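Local structure of putative prolyl-tRNA synthetase (Leishmania major, 5XIL) at residues Arg405-Glu408 and Thr409-His413; Leu395-Val398 and His399-Tyr403; Tyr17-Val20 and Ile21-Ala24; Trp41-Tyr44 and Val45-Cys48. The protein probably joins L-proline to tRNA(Pro) at the expense of ATP, this chain carrying the class II synthetase core, the anticodon-binding domain and the zinc-binding C-terminal part. All coordinates share one frame; numbering follows the deposited sequence. Where two conformers were deposited one is given.

Contact 1: residues Arg405-Glu408 and Thr409-His413. With MG (magnesium ion), chain F.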
loop_
_atom_site.group_PDB
_atom_site.type_symbol
_atom_site.label_atom_id
_atom_site.label_comp_id
_atom_site.label_asym_id
_atom_site.label_seq_id
_atom_site.Cartn_x
_atom_site.Cartn_y
_atom_site.Cartn_z
ATOM N N ARG A 405 8.140 -18.155 -23.110
ATOM C CA ARG A 405 7.318 -18.189 -24.262
ATOM C C ARG A 405 7.101 -16.714 -24.772
ATOM O O ARG A 405 7.191 -16.453 -25.968
ATOM C CB ARG A 405 5.973 -18.817 -23.955
ATOM C CG ARG A 405 4.883 -18.688 -25.008
ATOM C CD ARG A 405 5.055 -19.704 -26.130
ATOM N NE ARG A 405 4.092 -19.510 -27.231
ATOM C CZ ARG A 405 4.285 -19.912 -28.495
ATOM N NH1 ARG A 405 5.404 -20.528 -28.841
ATOM N NH2 ARG A 405 3.357 -19.679 -29.428
ATOM N N ALA A 406 6.806 -15.819 -23.860
ATOM C CA ALA A 406 6.635 -14.395 -24.213
ATOM C C ALA A 406 7.912 -13.800 -24.746
ATOM O O ALA A 406 7.843 -13.103 -25.761
ATOM C CB ALA A 406 6.121 -13.609 -23.018
ATOM N N LYS A 407 9.058 -14.088 -24.141
ATOM C CA LYS A 407 10.345 -13.565 -24.609
ATOM C C LYS A 407 10.661 -14.014 -26.067
ATOM O O LYS A 407 11.150 -13.205 -26.919
ATOM C CB LYS A 407 11.444 -13.960 -23.651
ATOM C CG LYS A 407 12.766 -13.278 -23.880
ATOM C CD LYS A 407 13.854 -13.842 -22.983
ATOM C CE LYS A 407 15.263 -13.400 -23.426
ATOM N NZ LYS A 407 15.385 -11.943 -23.133
ATOM N N GLU A 408 10.400 -15.281 -26.337
ATOM C CA GLU A 408 10.566 -15.890 -27.686
ATOM C C GLU A 408 9.666 -15.222 -28.737
ATOM O O GLU A 408 10.104 -14.916 -29.856
ATOM C CB GLU A 408 10.223 -17.410 -27.658
ATOM C CG GLU A 408 10.248 -18.053 -29.039
ATOM C CD GLU A 408 9.795 -19.529 -29.062
ATOM O OE1 GLU A 408 8.591 -19.786 -29.297
ATOM O OE2 GLU A 408 10.652 -20.406 -28.844
ATOM N N THR A 409 8.413 -15.040 -28.419
ATOM C CA THR A 409 7.519 -14.359 -29.250
ATOM C C THR A 409 8.064 -12.891 -29.561
ATOM O O THR A 409 8.067 -12.440 -30.750
ATOM C CB THR A 409 6.151 -14.351 -28.603
ATOM O OG1 THR A 409 5.664 -15.718 -28.530
ATOM C CG2 THR A 409 5.227 -13.524 -29.375
ATOM N N MET A 410 8.515 -12.194 -28.515
ATOM C CA MET A 410 9.056 -10.881 -28.630
ATOM C C MET A 410 10.214 -10.844 -29.540
ATOM O O MET A 410 10.230 -9.987 -30.467
ATOM C CB MET A 410 9.360 -10.249 -27.259
ATOM C CG MET A 410 9.987 -8.831 -27.325
ATOM S SD MET A 410 10.570 -8.172 -25.737
ATOM C CE MET A 410 12.036 -9.155 -25.465
ATOM N N GLU A 411 11.209 -11.712 -29.299
ATOM C CA GLU A 411 12.401 -11.709 -30.095
ATOM C C GLU A 411 12.137 -12.082 -31.532
ATOM O O GLU A 411 12.783 -11.507 -32.430
ATOM C CB GLU A 411 13.461 -12.583 -29.454
ATOM C CG GLU A 411 13.986 -11.998 -28.152
ATOM C CD GLU A 411 14.878 -12.920 -27.361
ATOM O OE1 GLU A 411 14.908 -14.139 -27.628
ATOM O OE2 GLU A 411 15.526 -12.409 -26.447
ATOM N N THR A 412 11.175 -12.981 -31.759
ATOM C CA THR A 412 10.798 -13.469 -33.118
ATOM C C THR A 412 10.217 -12.254 -33.938
ATOM O O THR A 412 10.537 -12.055 -35.118
ATOM C CB THR A 412 9.773 -14.625 -32.960
ATOM O OG1 THR A 412 10.467 -15.786 -32.479
ATOM C CG2 THR A 412 9.101 -14.942 -34.273
ATOM N N HIS A 413 9.487 -11.399 -33.249
ATOM C CA HIS A 413 8.801 -10.288 -33.860
ATOM C C HIS A 413 9.628 -8.994 -33.870
ATOM O O HIS A 413 9.089 -7.927 -34.104
ATOM C CB HIS A 413 7.486 -10.096 -33.190
ATOM C CG HIS A 413 6.473 -11.100 -33.585
ATOM N ND1 HIS A 413 6.462 -12.343 -33.013
ATOM C CD2 HIS A 413 5.544 -11.124 -34.550
ATOM C CE1 HIS A 413 5.463 -13.044 -33.498
ATOM N NE2 HIS A 413 4.920 -12.352 -34.465
HETATM MG MG MG F . 2.997 -12.364 -35.141
HETATM O O HOH W 1 6.507 -17.973 -29.948
HETATM O O HOH W 2 2.693 -10.319 -34.334
HETATM O O HOH W 3 3.858 -11.839 -37.094
HETATM O O HOH W 4 3.293 -14.233 -35.844
HETATM O O HOH W 5 1.190 -12.216 -35.705
#

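Contact 2: residues Leu395-Val398 and His399-Tyr403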
loop_
_atom_site.group_PDB
_atom_site.type_symbol
_atom_site.label_atom_id
_atom_site.label_comp_id
_atom_site.label_asym_id
_atom_site.label_seq_id
_atom_site.Cartn_x
_atom_site.Cartn_y
_atom_site.Cartn_z
ATOM N N LEU A 395 4.434 -23.992 -9.640
ATOM C CA LEU A 395 4.113 -22.545 -9.877
ATOM C C LEU A 395 5.356 -21.736 -10.284
ATOM O O LEU A 395 5.270 -20.812 -11.100
ATOM C CB LEU A 395 3.452 -21.947 -8.667
ATOM C CG LEU A 395 2.043 -22.427 -8.435
ATOM C CD1 LEU A 395 1.688 -22.025 -6.981
ATOM C CD2 LEU A 395 1.012 -21.918 -9.461
ATOM N N GLU A 396 6.548 -22.063 -9.805
ATOM C CA GLU A 396 7.717 -21.332 -10.248
ATOM C C GLU A 396 8.063 -21.715 -11.651
ATOM O O GLU A 396 8.519 -20.879 -12.432
ATOM C CB GLU A 396 8.908 -21.528 -9.275
ATOM C CG GLU A 396 8.759 -20.698 -8.037
ATOM C CD GLU A 396 8.906 -19.190 -8.332
ATOM O OE1 GLU A 396 10.035 -18.710 -8.521
ATOM O OE2 GLU A 396 7.901 -18.466 -8.390
ATOM N N ASP A 397 7.884 -22.997 -12.016
ATOM C CA ASP A 397 8.086 -23.403 -13.397
ATOM C C ASP A 397 7.090 -22.737 -14.343
ATOM O O ASP A 397 7.461 -22.331 -15.458
ATOM C CB ASP A 397 8.025 -24.933 -13.554
ATOM C CG ASP A 397 8.242 -25.340 -14.957
ATOM O OD1 ASP A 397 9.356 -25.138 -15.501
ATOM O OD2 ASP A 397 7.258 -25.774 -15.548
ATOM N N VAL A 398 5.851 -22.651 -13.919
ATOM C CA VAL A 398 4.870 -21.923 -14.683
ATOM C C VAL A 398 5.346 -20.467 -14.976
ATOM O O VAL A 398 5.274 -20.052 -16.163
ATOM C CB VAL A 398 3.522 -21.901 -14.008
ATOM C CG1 VAL A 398 2.593 -20.840 -14.681
ATOM C CG2 VAL A 398 2.870 -23.293 -14.032
ATOM N N HIS A 399 5.778 -19.747 -13.956
ATOM C CA HIS A 399 6.360 -18.406 -14.193
ATOM C C HIS A 399 7.449 -18.447 -15.271
ATOM O O HIS A 399 7.419 -17.658 -16.268
ATOM C CB HIS A 399 6.974 -17.800 -12.949
ATOM C CG HIS A 399 7.556 -16.442 -13.173
ATOM N ND1 HIS A 399 6.775 -15.292 -13.147
ATOM C CD2 HIS A 399 8.792 -16.047 -13.555
ATOM C CE1 HIS A 399 7.532 -14.247 -13.444
ATOM N NE2 HIS A 399 8.745 -14.677 -13.741
ATOM N N ALA A 400 8.401 -19.344 -15.086
ATOM C CA ALA A 400 9.513 -19.458 -15.989
ATOM C C ALA A 400 9.078 -19.724 -17.419
ATOM O O ALA A 400 9.639 -19.140 -18.364
ATOM C CB ALA A 400 10.550 -20.514 -15.520
ATOM N N GLN A 401 8.148 -20.619 -17.596
ATOM C CA GLN A 401 7.693 -20.978 -18.894
ATOM C C GLN A 401 6.921 -19.849 -19.594
ATOM O O GLN A 401 7.061 -19.625 -20.776
ATOM C CB GLN A 401 6.896 -22.273 -18.805
ATOM C CG GLN A 401 7.768 -23.454 -18.377
ATOM C CD GLN A 401 7.057 -24.792 -18.396
ATOM O OE1 GLN A 401 6.398 -25.118 -19.326
ATOM N NE2 GLN A 401 7.259 -25.578 -17.384
ATOM N N MET A 402 6.097 -19.161 -18.830
ATOM C CA MET A 402 5.319 -18.075 -19.409
ATOM C C MET A 402 6.249 -16.978 -19.889
ATOM O O MET A 402 5.981 -16.358 -20.956
ATOM C CB MET A 402 4.350 -17.488 -18.344
ATOM C CG MET A 402 3.156 -18.369 -18.070
ATOM S SD MET A 402 2.059 -17.691 -16.816
ATOM C CE MET A 402 1.423 -16.242 -17.725
ATOM N N TYR A 403 7.246 -16.677 -19.082
ATOM C CA TYR A 403 8.237 -15.638 -19.401
ATOM C C TYR A 403 8.973 -16.057 -20.666
ATOM O O TYR A 403 9.120 -15.264 -21.608
ATOM C CB TYR A 403 9.158 -15.358 -18.255
ATOM C CG TYR A 403 10.215 -14.369 -18.619
ATOM C CD1 TYR A 403 9.905 -13.006 -18.734
ATOM C CD2 TYR A 403 11.485 -14.783 -18.978
ATOM C CE1 TYR A 403 10.874 -12.091 -19.156
ATOM C CE2 TYR A 403 12.425 -13.893 -19.471
ATOM C CZ TYR A 403 12.110 -12.529 -19.509
ATOM O OH TYR A 403 13.034 -11.627 -19.942
#

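Contact 3: residues Tyr17-Val20 and Ile21-Ala24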
loop_
_atom_site.group_PDB
_atom_site.type_symbol
_atom_site.label_atom_id
_atom_site.label_comp_id
_atom_site.label_asym_id
_atom_site.label_seq_id
_atom_site.Cartn_x
_atom_site.Cartn_y
_atom_site.Cartn_z
ATOM N N TYR A 17 -10.330 -8.689 -25.819
ATOM C CA TYR A 17 -9.797 -8.117 -24.563
ATOM C C TYR A 17 -10.982 -7.752 -23.669
ATOM O O TYR A 17 -10.982 -8.061 -22.485
ATOM C CB TYR A 17 -9.025 -6.872 -24.909
ATOM C CG TYR A 17 -8.384 -6.151 -23.751
ATOM C CD1 TYR A 17 -7.273 -6.658 -23.138
ATOM C CD2 TYR A 17 -8.847 -4.929 -23.336
ATOM C CE1 TYR A 17 -6.689 -5.989 -22.088
ATOM C CE2 TYR A 17 -8.255 -4.239 -22.298
ATOM C CZ TYR A 17 -7.167 -4.798 -21.679
ATOM O OH TYR A 17 -6.592 -4.076 -20.658
ATOM N N ILE A 18 -11.979 -7.035 -24.222
ATOM C CA ILE A 18 -13.159 -6.718 -23.445
ATOM C C ILE A 18 -13.884 -7.935 -22.886
ATOM O O ILE A 18 -14.262 -7.920 -21.733
ATOM C CB ILE A 18 -14.162 -5.886 -24.251
ATOM C CG1 ILE A 18 -13.638 -4.507 -24.407
ATOM C CG2 ILE A 18 -15.495 -5.772 -23.538
ATOM C CD1 ILE A 18 -14.180 -3.869 -25.654
ATOM N N ASP A 19 -14.009 -9.003 -23.655
ATOM C CA ASP A 19 -14.665 -10.220 -23.211
ATOM C C ASP A 19 -13.825 -10.851 -22.080
ATOM O O ASP A 19 -14.341 -11.325 -21.090
ATOM C CB ASP A 19 -14.852 -11.230 -24.376
ATOM C CG ASP A 19 -15.981 -12.258 -24.137
ATOM O OD1 ASP A 19 -17.003 -11.865 -23.570
ATOM O OD2 ASP A 19 -15.847 -13.484 -24.515
ATOM N N VAL A 20 -12.516 -10.841 -22.233
ATOM C CA VAL A 20 -11.716 -11.433 -21.178
ATOM C C VAL A 20 -11.837 -10.684 -19.881
ATOM O O VAL A 20 -11.988 -11.335 -18.856
ATOM C CB VAL A 20 -10.257 -11.551 -21.602
ATOM C CG1 VAL A 20 -9.314 -11.762 -20.405
ATOM C CG2 VAL A 20 -10.187 -12.606 -22.669
ATOM N N ILE A 21 -11.644 -9.394 -19.898
ATOM C CA ILE A 21 -11.543 -8.645 -18.661
ATOM C C ILE A 21 -12.902 -8.698 -17.907
ATOM O O ILE A 21 -12.931 -8.708 -16.713
ATOM C CB ILE A 21 -11.017 -7.249 -18.818
ATOM C CG1 ILE A 21 -11.984 -6.385 -19.574
ATOM C CG2 ILE A 21 -9.616 -7.232 -19.432
ATOM C CD1 ILE A 21 -11.452 -5.007 -19.814
ATOM N N THR A 22 -13.980 -8.825 -18.660
ATOM C CA THR A 22 -15.328 -8.923 -18.071
ATOM C C THR A 22 -15.604 -10.299 -17.503
ATOM O O THR A 22 -15.971 -10.410 -16.360
ATOM C CB THR A 22 -16.416 -8.508 -19.082
ATOM O OG1 THR A 22 -16.284 -9.295 -20.252
ATOM C CG2 THR A 22 -16.234 -7.147 -19.527
ATOM N N LYS A 23 -15.400 -11.346 -18.305
ATOM C CA LYS A 23 -15.644 -12.737 -17.901
ATOM C C LYS A 23 -14.697 -13.189 -16.817
ATOM O O LYS A 23 -15.078 -13.949 -15.981
ATOM C CB LYS A 23 -15.598 -13.700 -19.111
ATOM C CG LYS A 23 -16.859 -13.670 -19.964
ATOM C CD LYS A 23 -16.628 -14.529 -21.196
ATOM C CE LYS A 23 -17.892 -14.943 -21.936
ATOM N NZ LYS A 23 -17.513 -15.564 -23.264
ATOM N N ALA A 24 -13.478 -12.656 -16.771
ATOM C CA ALA A 24 -12.503 -13.019 -15.725
ATOM C C ALA A 24 -12.723 -12.204 -14.456
ATOM O O ALA A 24 -11.988 -12.364 -13.482
ATOM C CB ALA A 24 -11.076 -12.861 -16.220
HETATM O O HOH W 6 -18.016 -10.584 -21.350
#

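Contact 4: residues Trp41-Tyr44 and Val45-Cys48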
loop_
_atom_site.group_PDB
_atom_site.type_symbol
_atom_site.label_atom_id
_atom_site.label_comp_id
_atom_site.label_asym_id
_atom_site.label_seq_id
_atom_site.Cartn_x
_atom_site.Cartn_y
_atom_site.Cartn_z
ATOM N N TRP A 41 -9.822 -9.625 -8.750
ATOM C CA TRP A 41 -8.950 -10.463 -9.523
ATOM C C TRP A 41 -7.846 -9.685 -10.221
ATOM O O TRP A 41 -6.692 -10.164 -10.390
ATOM C CB TRP A 41 -9.761 -11.272 -10.514
ATOM C CG TRP A 41 -9.052 -12.397 -11.181
ATOM C CD1 TRP A 41 -8.751 -12.511 -12.527
ATOM C CD2 TRP A 41 -8.563 -13.603 -10.552
ATOM N NE1 TRP A 41 -8.104 -13.703 -12.748
ATOM C CE2 TRP A 41 -7.958 -14.375 -11.562
ATOM C CE3 TRP A 41 -8.583 -14.096 -9.236
ATOM C CZ2 TRP A 41 -7.377 -15.637 -11.297
ATOM C CZ3 TRP A 41 -8.023 -15.361 -8.978
ATOM C CH2 TRP A 41 -7.397 -16.093 -9.998
ATOM N N ALA A 42 -8.213 -8.499 -10.691
ATOM C CA ALA A 42 -7.250 -7.572 -11.221
ATOM C C ALA A 42 -6.508 -6.720 -10.166
ATOM O O ALA A 42 -5.293 -6.507 -10.240
ATOM C CB ALA A 42 -7.904 -6.679 -12.232
ATOM N N TYR A 43 -7.247 -6.161 -9.210
ATOM C CA TYR A 43 -6.633 -5.353 -8.161
ATOM C C TYR A 43 -5.491 -6.040 -7.387
ATOM O O TYR A 43 -4.507 -5.396 -7.039
ATOM C CB TYR A 43 -7.677 -4.783 -7.167
ATOM C CG TYR A 43 -7.086 -3.608 -6.411
ATOM C CD1 TYR A 43 -7.022 -2.334 -7.009
ATOM C CD2 TYR A 43 -6.434 -3.779 -5.194
ATOM C CE1 TYR A 43 -6.428 -1.265 -6.339
ATOM C CE2 TYR A 43 -5.845 -2.696 -4.522
ATOM C CZ TYR A 43 -5.871 -1.450 -5.128
ATOM O OH TYR A 43 -5.252 -0.400 -4.537
ATOM N N TYR A 44 -5.628 -7.334 -7.121
ATOM C CA TYR A 44 -4.586 -8.112 -6.431
ATOM C C TYR A 44 -3.279 -7.922 -7.139
ATOM O O TYR A 44 -2.206 -7.841 -6.505
ATOM C CB TYR A 44 -4.900 -9.590 -6.383
ATOM C CG TYR A 44 -3.947 -10.332 -5.556
ATOM C CD1 TYR A 44 -4.071 -10.313 -4.174
ATOM C CD2 TYR A 44 -2.923 -11.084 -6.131
ATOM C CE1 TYR A 44 -3.147 -10.999 -3.369
ATOM C CE2 TYR A 44 -1.986 -11.760 -5.368
ATOM C CZ TYR A 44 -2.100 -11.709 -3.984
ATOM O OH TYR A 44 -1.217 -12.371 -3.214
ATOM N N VAL A 45 -3.354 -7.830 -8.478
ATOM C CA VAL A 45 -2.111 -7.589 -9.241
ATOM C C VAL A 45 -1.409 -6.258 -8.830
ATOM O O VAL A 45 -0.246 -6.241 -8.585
ATOM C CB VAL A 45 -2.354 -7.656 -10.758
ATOM C CG1 VAL A 45 -1.073 -7.426 -11.467
ATOM C CG2 VAL A 45 -2.974 -8.983 -11.137
ATOM N N TRP A 46 -2.188 -5.183 -8.723
ATOM C CA TRP A 46 -1.736 -3.863 -8.287
ATOM C C TRP A 46 -1.240 -3.945 -6.860
ATOM O O TRP A 46 -0.144 -3.500 -6.574
ATOM C CB TRP A 46 -2.821 -2.822 -8.488
ATOM C CG TRP A 46 -2.261 -1.424 -8.316
ATOM C CD1 TRP A 46 -2.580 -0.576 -7.334
ATOM C CD2 TRP A 46 -1.209 -0.776 -9.090
ATOM N NE1 TRP A 46 -1.837 0.602 -7.459
ATOM C CE2 TRP A 46 -0.970 0.479 -8.511
ATOM C CE3 TRP A 46 -0.440 -1.152 -10.170
ATOM C CZ2 TRP A 46 -0.024 1.390 -9.031
ATOM C CZ3 TRP A 46 0.465 -0.262 -10.704
ATOM C CH2 TRP A 46 0.679 0.989 -10.136
ATOM N N LYS A 47 -1.940 -4.683 -6.017
ATOM C CA LYS A 47 -1.464 -4.849 -4.612
ATOM C C LYS A 47 -0.057 -5.471 -4.591
ATOM O O LYS A 47 0.802 -5.034 -3.855
ATOM C CB LYS A 47 -2.427 -5.723 -3.851
ATOM C CG LYS A 47 -2.176 -5.675 -2.408
ATOM C CD LYS A 47 -3.061 -6.734 -1.744
ATOM C CE LYS A 47 -3.642 -6.233 -0.437
ATOM N NZ LYS A 47 -4.384 -7.355 0.223
ATOM N N CYS A 48 0.169 -6.447 -5.450
ATOM C CA CYS A 48 1.434 -7.172 -5.579
ATOM C C CYS A 48 2.527 -6.249 -6.064
ATOM O O CYS A 48 3.670 -6.273 -5.571
ATOM C CB CYS A 48 1.356 -8.365 -6.531
ATOM S SG CYS A 48 0.400 -9.726 -5.846
#

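Contact 1: residues Arg405-Glu408 and Thr409-His413
K407 and E411, one turn apart near the C-terminal end of helix 387-412, are joined by a salt bridge at the end of an extended glutamate. E411 CB lies 3.5 Å from K407 O, and CG, set beside the backbone N (chi1 -68°), comes within 3.3 Å of the same oxygen, which also accepts the backbone N-H of E411. CD then passes K407 CE, and OE2 meets both CE and NZ, with 3.3 Å between E411 OE2 and K407 NZ. The lysine, extended as far as CE, bends at its last torsion (70°) to bring the amine there. R405 NH1 makes a second salt bridge, to E408 OE1 at 3.3 Å, and a water links that carboxylate oxygen to T409 OG1. E408 O is gripped twice by T412, through its backbone N and, at 2.8 Å, through OG1, the two arriving from opposite faces of the carbonyl plane. H413 N likewise donates to T409 O. So does H413 ND1, 2.8 Å from T409 O, which lies in the plane of the imidazole ring. H413 NE2 binds the magnesium ion at 2.0 Å, and E219 and four waters complete the site. Because ND1 donates to T409 O, NE2 is left as the unprotonated nitrogen that coordination requires; T409 is therefore a second-shell residue that helps fix the rotation of the ring, and its carbonyl probably strengthens NE2 as a ligand.

Contact 2: residues Leu395-Val398 and His399-Tyr403
Regular alpha-helical i to i+4 pairing in the middle of helix 387-412, the long helix that leads from strand 378-382 to strand 414-416, joins L395-V398 to H399-Y403. Four successive backbone bonds connect the segments: H399 N to L395 O, A400 N to E396 O, Q401 N to D397 O at 2.8 Å, and M402 N to V398 O at 2.9 Å. Elsewhere on the helix, the modelled approach of the D397 carboxylate to the Q401 amide is too short to be a real bond; D397 has two conformers, and the detail of this pair is doubtful. The strongest polar partner of E396 lies outside the helix: OE1 forms a salt bridge with R287. H399 swings away, its CG anti to the backbone N (chi1 -180°), and NE2 makes a weak hydrogen bond to E187 O while the side chain packs on A191. L395 touches P353. The side-chain contact within the helix is apolar: V398 and M402 lie side by side and point the same way. M402 CG, beside its own backbone N (chi1 -75°), rests 3.3 Å from V398 O, and the chain runs on extended through chi2, which puts M402 SD 3.8 Å from V398 CG1.

Contact 3: residues Tyr17-Val20 and Ile21-Ala24
An aromatic-aliphatic contact and a salt bridge, each spanning one helical turn, occupy different sides of helix 13-23, close to the N-terminus of the chain. On the buried side I21 lies against Y17. Its CG2 stands over the centre of the phenol ring, 4.2 Å from the Y17 centroid and 12° off the ring normal, a CH-pi contact, while CD1 reaches CE2 of Y17 at 4.1 Å. I21 CG1 sits between the backbone N and the carbonyl carbon (chi1 67°), which leaves CG2 on the side facing the ring. Y17 OH is hydrogen-bonded to P149 O, holding the phenol at its far end, and I273 of helix 267-276 packs against both residues. On the more polar side, the extended K23 chain crosses D19 at a slant, CD and CE passing its carboxylate, and NZ bonds OD2 of D19 at 2.9 Å, on the syn side and 18° out of the carboxylate plane. Both groups have further partners near the start of the chain: D19 OD2 accepts from A6 N, and K23 NZ donates to G4 O. T22 OG1 is 2.9 Å from I18 O and 2.9 Å from D19 O, and the receiver of its proton is not settled. The whole is typical of the last turns of an amphipathic helix, with i to i+4 pairs on its apolar and its charged side.

Contact 4: residues Trp41-Tyr44 and Val45-Cys48
Y43 O accepts the backbone N-H of K47 at 2.9 Å, and Y44 O takes that of C48 at the same length. One residue earlier the winding is tighter: V45 N makes a weak bond to A42 O, and W46 N stands 3.7 Å from that oxygen. The side chains of Y43 and W46 form an offset edge-to-face pair, with planes at 65° and 5.7 Å between the Y43 centroid and that of the five-membered ring of W46. The indole turns its CD1 edge to the phenol, 4.0 Å from Y43 CE1, and Y43 OH lies near the indole plane. This is the buried first half of helix 40-60, packed on strand 156-165, where L157 meets Y43 and W46, and on helix 267-276, where I269 and M272 meet V45. It also faces the dimer interface: K47 NZ forms a salt bridge with E58 of the second subunit. On another side C48 SG, anti to its own carbonyl carbon (chi1 -71°), makes an oblique sulfur-aromatic contact with Y44, 3.8 Å from the ring centroid and 38° off the normal. The packing is tightest there at the ring carbon CE2 of Y44, 3.2 Å from C48 SG.

In the fold
Along the chain the order is contact 3, contact 4, contact 2, contact 1. Contacts 1 and 2 share helix 387-412, their centres 15 Å apart. Contacts 3 and 4 belong to successive helices, 13-23 and 40-60, with centres 16 Å apart; they touch where A24 O meets W41 CD1 at 3.4 Å, and K350 of helix 340-350 bonds both A24 and W41. Both also pack on helix 267-276. Contact 4 alone reaches the second subunit. K350 and P353 belong to the anticodon-binding domain, so contacts 2, 3 and 4 all have partners there, while helix 387-412 runs on from that domain to the C-terminal part and the magnesium site of contact 1.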